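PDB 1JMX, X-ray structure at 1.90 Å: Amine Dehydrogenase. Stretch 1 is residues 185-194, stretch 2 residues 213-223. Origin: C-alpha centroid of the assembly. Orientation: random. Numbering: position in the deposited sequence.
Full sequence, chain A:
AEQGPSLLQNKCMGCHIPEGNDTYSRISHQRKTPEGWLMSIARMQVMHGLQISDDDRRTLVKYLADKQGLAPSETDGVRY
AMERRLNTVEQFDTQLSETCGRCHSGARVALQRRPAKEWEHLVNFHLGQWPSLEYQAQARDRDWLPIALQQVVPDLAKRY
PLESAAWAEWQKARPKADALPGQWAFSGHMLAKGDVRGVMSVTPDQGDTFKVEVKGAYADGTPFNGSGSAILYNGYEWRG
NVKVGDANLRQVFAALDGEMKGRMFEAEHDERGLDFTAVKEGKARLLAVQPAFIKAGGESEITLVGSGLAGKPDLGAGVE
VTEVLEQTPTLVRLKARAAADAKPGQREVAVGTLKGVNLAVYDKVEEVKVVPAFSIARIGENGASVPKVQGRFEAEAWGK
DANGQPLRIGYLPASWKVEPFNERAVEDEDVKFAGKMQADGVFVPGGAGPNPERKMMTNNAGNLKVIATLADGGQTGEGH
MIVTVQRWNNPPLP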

# COMPACT_ATOMS: atom_id res chain seq x y z
N ALA A 185 -18.62 25.84 -21.58
CA ALA A 185 -19.62 25.79 -20.52
C ALA A 185 -19.39 24.52 -19.72
O ALA A 185 -19.30 23.44 -20.30
CB ALA A 185 -21.03 25.78 -21.12
N PHE A 186 -19.27 24.64 -18.41
CA PHE A 186 -19.06 23.46 -17.59
C PHE A 186 -20.07 23.26 -16.46
O PHE A 186 -20.73 24.19 -16.00
CB PHE A 186 -17.61 23.41 -17.04
CG PHE A 186 -17.32 24.41 -15.96
CD1 PHE A 186 -16.69 25.61 -16.25
CD2 PHE A 186 -17.66 24.14 -14.63
CE1 PHE A 186 -16.40 26.54 -15.25
CE2 PHE A 186 -17.37 25.06 -13.62
CZ PHE A 186 -16.74 26.26 -13.93
N SER A 187 -20.17 22.00 -16.05
CA SER A 187 -21.05 21.58 -14.98
C SER A 187 -20.26 20.52 -14.21
O SER A 187 -19.46 19.79 -14.78
CB SER A 187 -22.32 20.96 -15.56
OG SER A 187 -23.19 20.55 -14.53
N GLY A 188 -20.49 20.46 -12.90
CA GLY A 188 -19.79 19.49 -12.09
C GLY A 188 -20.42 19.37 -10.71
O GLY A 188 -21.36 20.09 -10.38
N HIS A 189 -19.88 18.45 -9.91
CA HIS A 189 -20.39 18.22 -8.57
C HIS A 189 -19.28 17.80 -7.62
O HIS A 189 -18.50 16.90 -7.92
CB HIS A 189 -21.46 17.14 -8.60
CG HIS A 189 -22.13 16.92 -7.28
ND1 HIS A 189 -21.57 16.14 -6.29
CD2 HIS A 189 -23.29 17.40 -6.77
CE1 HIS A 189 -22.35 16.16 -5.22
NE2 HIS A 189 -23.40 16.92 -5.49
N MET A 190 -19.22 18.45 -6.47
CA MET A 190 -18.24 18.10 -5.46
C MET A 190 -18.97 17.40 -4.31
O MET A 190 -19.91 17.94 -3.74
CB MET A 190 -17.53 19.35 -4.94
CG MET A 190 -16.40 19.04 -3.96
SD MET A 190 -15.59 20.51 -3.31
CE MET A 190 -14.29 20.71 -4.49
N LEU A 191 -18.56 16.17 -4.02
CA LEU A 191 -19.16 15.37 -2.95
C LEU A 191 -19.15 16.17 -1.65
O LEU A 191 -18.15 16.80 -1.31
CB LEU A 191 -18.37 14.08 -2.77
CG LEU A 191 -19.04 12.72 -2.94
CD1 LEU A 191 -19.98 12.67 -4.13
CD2 LEU A 191 -17.94 11.69 -3.10
N ALA A 192 -20.28 16.19 -0.96
CA ALA A 192 -20.43 16.90 0.30
C ALA A 192 -20.37 18.43 0.19
O ALA A 192 -20.34 19.13 1.21
CB ALA A 192 -19.43 16.40 1.32
N LYS A 193 -20.34 18.95 -1.04
CA LYS A 193 -20.32 20.40 -1.25
C LYS A 193 -21.46 20.83 -2.17
O LYS A 193 -22.17 21.80 -1.88
CB LYS A 193 -18.98 20.86 -1.80
CG LYS A 193 -18.94 22.35 -2.15
CD LYS A 193 -19.25 23.21 -0.95
CE LYS A 193 -19.28 24.68 -1.31
NZ LYS A 193 -18.00 25.10 -1.92
N GLY A 194 -21.64 20.12 -3.27
CA GLY A 194 -22.72 20.45 -4.17
C GLY A 194 -22.35 20.73 -5.61
O GLY A 194 -21.18 20.67 -5.99
N GLU A 213 -9.22 30.29 -17.69
CA GLU A 213 -10.00 31.16 -16.82
C GLU A 213 -11.31 30.48 -16.50
O GLU A 213 -12.08 30.14 -17.39
CB GLU A 213 -10.27 32.50 -17.52
CG GLU A 213 -10.89 33.55 -16.63
CD GLU A 213 -9.92 34.67 -16.27
OE1 GLU A 213 -9.81 35.01 -15.06
OE2 GLU A 213 -9.27 35.22 -17.20
N VAL A 214 -11.55 30.25 -15.21
CA VAL A 214 -12.76 29.61 -14.76
C VAL A 214 -13.65 30.67 -14.10
O VAL A 214 -13.19 31.42 -13.24
CB VAL A 214 -12.44 28.50 -13.73
CG1 VAL A 214 -13.68 27.70 -13.42
CG2 VAL A 214 -11.35 27.60 -14.27
N LYS A 215 -14.89 30.75 -14.56
CA LYS A 215 -15.85 31.70 -14.01
C LYS A 215 -17.17 31.01 -13.70
O LYS A 215 -17.90 30.63 -14.61
CB LYS A 215 -16.07 32.87 -14.97
CG LYS A 215 -15.42 34.17 -14.51
CD LYS A 215 -13.91 34.02 -14.41
CE LYS A 215 -13.34 34.74 -13.19
NZ LYS A 215 -11.92 34.32 -12.90
N GLY A 216 -17.48 30.85 -12.42
CA GLY A 216 -18.73 30.20 -12.05
C GLY A 216 -19.01 30.25 -10.57
O GLY A 216 -18.52 31.12 -9.86
N ALA A 217 -19.83 29.31 -10.11
CA ALA A 217 -20.18 29.25 -8.70
C ALA A 217 -20.84 27.92 -8.41
O ALA A 217 -21.22 27.19 -9.32
CB ALA A 217 -21.13 30.38 -8.33
N TYR A 218 -20.95 27.60 -7.12
CA TYR A 218 -21.60 26.38 -6.68
C TYR A 218 -23.08 26.72 -6.52
O TYR A 218 -23.46 27.89 -6.54
CB TYR A 218 -21.04 25.92 -5.34
CG TYR A 218 -19.67 25.28 -5.44
CD1 TYR A 218 -19.54 23.89 -5.54
CD2 TYR A 218 -18.51 26.05 -5.37
CE1 TYR A 218 -18.30 23.29 -5.58
CE2 TYR A 218 -17.26 25.45 -5.40
CZ TYR A 218 -17.16 24.07 -5.51
OH TYR A 218 -15.91 23.48 -5.54
N ALA A 219 -23.90 25.69 -6.38
CA ALA A 219 -25.34 25.88 -6.23
C ALA A 219 -25.67 26.65 -4.95
O ALA A 219 -26.71 27.32 -4.89
CB ALA A 219 -26.05 24.54 -6.24
N ASP A 220 -24.78 26.60 -3.96
CA ASP A 220 -25.00 27.29 -2.69
C ASP A 220 -24.54 28.76 -2.67
O ASP A 220 -24.58 29.42 -1.62
CB ASP A 220 -24.34 26.52 -1.54
CG ASP A 220 -22.83 26.58 -1.58
OD1 ASP A 220 -22.19 26.15 -0.60
OD2 ASP A 220 -22.28 27.06 -2.60
N GLY A 221 -24.06 29.26 -3.81
CA GLY A 221 -23.63 30.65 -3.87
C GLY A 221 -22.15 30.93 -3.67
O GLY A 221 -21.72 32.07 -3.86
N THR A 222 -21.38 29.93 -3.24
CA THR A 222 -19.94 30.12 -3.05
C THR A 222 -19.32 30.20 -4.46
O THR A 222 -19.66 29.42 -5.35
CB THR A 222 -19.32 28.97 -2.18
OG1 THR A 222 -17.91 29.17 -2.01
CG2 THR A 222 -19.51 27.66 -2.83
N PRO A 223 -18.47 31.22 -4.70
CA PRO A 223 -17.83 31.43 -6.00
C PRO A 223 -16.87 30.34 -6.46
O PRO A 223 -16.26 29.63 -5.66
CB PRO A 223 -17.07 32.75 -5.78
CG PRO A 223 -17.86 33.44 -4.73
CD PRO A 223 -18.13 32.31 -3.78

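Side-chain packing does most of the joining between the strands 185-190 and 213-218 and the segments that follow them, and no hydrogen bond crosses between the stretches, whose strand axes approach to 8.9 Å at an angle of 48°; the contact buries 381 Å² in all. Tyr218, buried, has the most surface covered by the other stretch, 86 Å², with Lys193 next at 82 Å². With chi1 at -75° (m), the Tyr218 ring meets Lys193 over one face and has Met190 CB and Gly194 O at its edge. Lys193 extends across that face through a t, p, t, m chain, placing NZ 3.6 Å from the centroid of the Tyr218 ring and 13° off the normal, a cation-pi arrangement; Lys193 CE, 4.2 Å from the same centroid, adds a CH-pi contact. A long aliphatic chain ending in a charge thus suits the place twice over. The amine also approaches the methyl of Thr222 (Lys193 NZ to Thr222 CG2, 3.1 Å), while Asp220 offers a nearby opposite charge, although Lys193 NZ to Asp220 OD1, at 4.5 Å, is too long for a salt bridge. Met190 lines the tyrosine edge, its CB 4.1 Å from Tyr218 CE1 and its flexible end reaching the hydroxyl (Met190 CE to Tyr218 OH, 3.4 Å). Gly194 O sits 3.6 Å from Tyr218 CD1 and also accepts a backbone hydrogen bond from Met190 N (3.0 Å); the same carbonyl is thus fixed within its own stretch where it meets the ring edge. At the phi/psi of Gly194 (124°/-178°) a CB would be jammed against the carbonyl O of Lys193, which calls for glycine. Farther back along the strands, buried Phe186 points toward stretch 2 and packs its CZ against Val214 CG1 at 3.4 Å, a purely apolar contact. Gly216 leaves room there: a CB on it would lie 3.5 Å from Phe186 CZ. The type I turn Tyr218 to Gly221, closed by Gly221 N to Tyr218 O (3.1 Å), carries Asp220 toward the lysine.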